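Acid phosphatase (PDB 2I33) hydrolyses phosphate monoesters as a class C acid phosphatase of the HAD superfamily, with a magnesium ion bound at its probable active site. Local coordinates at residues 62-67 and 120-125. Residues are numbered along the deposited sequence; the frame is centred on the assembly and turned at random.
With MG (magnesium ion), chain C.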
loop_
_atom_site.group_PDB
_atom_site.type_symbol
_atom_site.label_atom_id
_atom_site.label_comp_id
_atom_site.label_asym_id
_atom_site.label_seq_id
_atom_site.Cartn_x
_atom_site.Cartn_y
_atom_site.Cartn_z
ATOM N N ILE A 62 17.770 -13.473 -1.757
ATOM C CA ILE A 62 16.463 -12.842 -1.739
ATOM C C ILE A 62 15.894 -12.881 -3.140
ATOM O O ILE A 62 16.629 -13.028 -4.128
ATOM C CB ILE A 62 16.504 -11.388 -1.237
ATOM C CG1 ILE A 62 17.276 -10.500 -2.213
ATOM C CG2 ILE A 62 17.070 -11.359 0.195
ATOM C CD1 ILE A 62 17.187 -9.046 -1.850
ATOM N N VAL A 63 14.574 -12.815 -3.193
ATOM C CA VAL A 63 13.826 -12.857 -4.418
ATOM C C VAL A 63 12.959 -11.625 -4.483
ATOM O O VAL A 63 12.326 -11.292 -3.505
ATOM C CB VAL A 63 12.927 -14.088 -4.437
ATOM C CG1 VAL A 63 11.831 -13.949 -5.499
ATOM C CG2 VAL A 63 13.775 -15.327 -4.639
ATOM N N LEU A 64 12.963 -10.979 -5.632
ATOM C CA LEU A 64 12.091 -9.861 -5.885
ATOM C C LEU A 64 11.378 -9.992 -7.200
ATOM O O LEU A 64 11.940 -10.406 -8.209
ATOM C CB LEU A 64 12.863 -8.556 -5.930
ATOM C CG LEU A 64 13.819 -8.296 -4.774
ATOM C CD1 LEU A 64 15.246 -8.716 -5.125
ATOM C CD2 LEU A 64 13.776 -6.841 -4.401
ATOM N N ASP A 65 10.118 -9.581 -7.198
ATOM C CA ASP A 65 9.424 -9.306 -8.409
ATOM C C ASP A 65 10.054 -8.043 -9.023
ATOM O O ASP A 65 10.758 -7.314 -8.334
ATOM C CB ASP A 65 7.962 -9.061 -8.012
ATOM C CG ASP A 65 7.137 -8.610 -9.114
ATOM O OD1 ASP A 65 7.141 -9.273 -10.173
ATOM O OD2 ASP A 65 6.501 -7.533 -8.907
ATOM N N LEU A 66 9.763 -7.769 -10.302
ATOM C CA LEU A 66 10.293 -6.567 -10.940
ATOM C C LEU A 66 9.247 -5.494 -11.037
ATOM O O LEU A 66 9.382 -4.465 -10.422
ATOM C CB LEU A 66 10.895 -6.834 -12.310
ATOM C CG LEU A 66 12.264 -7.542 -12.265
ATOM C CD1 LEU A 66 12.738 -7.869 -13.621
ATOM C CD2 LEU A 66 13.296 -6.654 -11.572
ATOM N N ASP A 67 8.196 -5.750 -11.799
ATOM C CA ASP A 67 7.243 -4.689 -12.130
ATOM C C ASP A 67 6.425 -4.349 -10.891
ATOM O O ASP A 67 5.763 -5.191 -10.285
ATOM C CB ASP A 67 6.365 -5.097 -13.313
ATOM C CG ASP A 67 7.183 -5.340 -14.572
ATOM O OD1 ASP A 67 8.031 -4.494 -14.885
ATOM O OD2 ASP A 67 7.016 -6.413 -15.220
ATOM N N ILE A 120 20.846 -12.070 -5.303
ATOM C CA ILE A 120 19.547 -11.505 -5.638
ATOM C C ILE A 120 18.993 -12.234 -6.842
ATOM O O ILE A 120 19.689 -12.411 -7.847
ATOM C CB ILE A 120 19.714 -10.022 -5.995
ATOM C CG1 ILE A 120 20.279 -9.280 -4.771
ATOM C CG2 ILE A 120 18.411 -9.420 -6.499
ATOM C CD1 ILE A 120 20.883 -7.949 -5.113
ATOM N N TYR A 121 17.728 -12.650 -6.754
ATOM C CA TYR A 121 17.013 -13.198 -7.903
ATOM C C TYR A 121 15.803 -12.374 -8.192
ATOM O O TYR A 121 14.978 -12.144 -7.323
ATOM C CB TYR A 121 16.642 -14.644 -7.692
ATOM C CG TYR A 121 17.931 -15.389 -7.627
ATOM C CD1 TYR A 121 18.588 -15.759 -8.786
ATOM C CD2 TYR A 121 18.562 -15.617 -6.409
ATOM C CE1 TYR A 121 19.826 -16.383 -8.731
ATOM C CE2 TYR A 121 19.768 -16.227 -6.338
ATOM C CZ TYR A 121 20.405 -16.614 -7.491
ATOM O OH TYR A 121 21.628 -17.240 -7.388
ATOM N N TYR A 122 15.764 -11.867 -9.412
ATOM C CA TYR A 122 14.616 -11.114 -9.896
ATOM C C TYR A 122 13.719 -12.110 -10.618
ATOM O O TYR A 122 13.986 -12.477 -11.752
ATOM C CB TYR A 122 15.032 -10.008 -10.859
ATOM C CG TYR A 122 16.078 -9.064 -10.311
ATOM C CD1 TYR A 122 15.738 -8.046 -9.465
ATOM C CD2 TYR A 122 17.429 -9.205 -10.653
ATOM C CE1 TYR A 122 16.674 -7.172 -8.975
ATOM C CE2 TYR A 122 18.370 -8.350 -10.154
ATOM C CZ TYR A 122 17.989 -7.328 -9.320
ATOM O OH TYR A 122 18.925 -6.455 -8.825
ATOM N N ILE A 123 12.634 -12.527 -9.961
ATOM C CA ILE A 123 11.700 -13.474 -10.542
ATOM C C ILE A 123 10.496 -12.656 -10.987
ATOM O O ILE A 123 9.750 -12.171 -10.166
ATOM C CB ILE A 123 11.319 -14.565 -9.534
ATOM C CG1 ILE A 123 12.587 -15.298 -9.082
ATOM C CG2 ILE A 123 10.318 -15.537 -10.169
ATOM C CD1 ILE A 123 12.366 -16.357 -8.017
ATOM N N SER A 124 10.324 -12.555 -12.300
ATOM C CA SER A 124 9.383 -11.627 -12.917
ATOM C C SER A 124 8.621 -12.307 -14.031
ATOM O O SER A 124 9.176 -13.154 -14.723
ATOM C CB SER A 124 10.173 -10.461 -13.505
ATOM O OG SER A 124 9.402 -9.730 -14.431
ATOM N N ASN A 125 7.343 -11.959 -14.203
ATOM C CA ASN A 125 6.555 -12.493 -15.299
ATOM C C ASN A 125 6.603 -11.694 -16.605
ATOM O O ASN A 125 5.827 -11.956 -17.526
ATOM C CB ASN A 125 5.130 -12.797 -14.839
ATOM C CG ASN A 125 5.098 -13.929 -13.835
ATOM O OD1 ASN A 125 6.087 -14.637 -13.694
ATOM N ND2 ASN A 125 3.972 -14.112 -13.149
HETATM MG MG MG C . 4.737 -7.037 -9.905
HETATM O O HOH W 1 7.792 -8.314 -13.000
HETATM O O HOH W 2 5.818 -10.532 -12.363
HETATM O O HOH W 3 5.155 -7.946 -11.862
HETATM O O HOH W 4 3.998 -8.935 -9.315
HETATM O O HOH W 5 3.134 -6.416 -10.556
#
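V63 pairs with Y121 and L64 with Y122 in two neighbouring parallel strands of the central sheet, at the end that carries the magnesium site. Y121 N donates to I62 O, and L64 N donates to Y121 O at 2.9 Å. The third bond, I123 N to L64 O, is more bent, 137° at the hydrogen. D65 CA then lies 3.4 Å from I123 O in a CA-H...O contact.

V63 and I123 meet on one face of the sheet, where V63 CG1 touches I123 CD1 at 3.5 Å. I62, L64, I120 and Y122 lie on the other face, and I62, L64 and Y122 pack on helix 106-115. There L64 CD1 reaches I120 CG2, which sits over one face of the Y122 ring towards its rim. L66 crosses Y122 at about a right angle. Its CD2 meets Y122 CD1 at 3.5 Å, and its CD1 rests on S124 CB.

Strand 59-64 holds the middle of a five-stranded Rossmann-like HAD core, and D65 and D67 just beyond it fit the DxDx(T/V) motif. D65 CG stands anti to the backbone N (chi1 173°), and OD2 of this carboxylate binds magnesium at 2.1 Å. D67 binds it through its backbone O; D180 and three waters complete the site. D65 OD2 also has a hydrogen bond with T69 OG1, and D65 OD1 forms a salt bridge with K161.

Water joins the loop after strand 59-64 to the end of strand 119-125. One molecule donates to D65 OD1 and D67 OD2, accepts from D67 N, and lies 2.6 Å from S124 OG in a hydrogen bond. S124 OG is also hydrogen-bonded to R126, just after the strand. A second water links D65 OD1 to N125 N. D67 OD1 has a hydrogen bond with N73 and a salt bridge with R126.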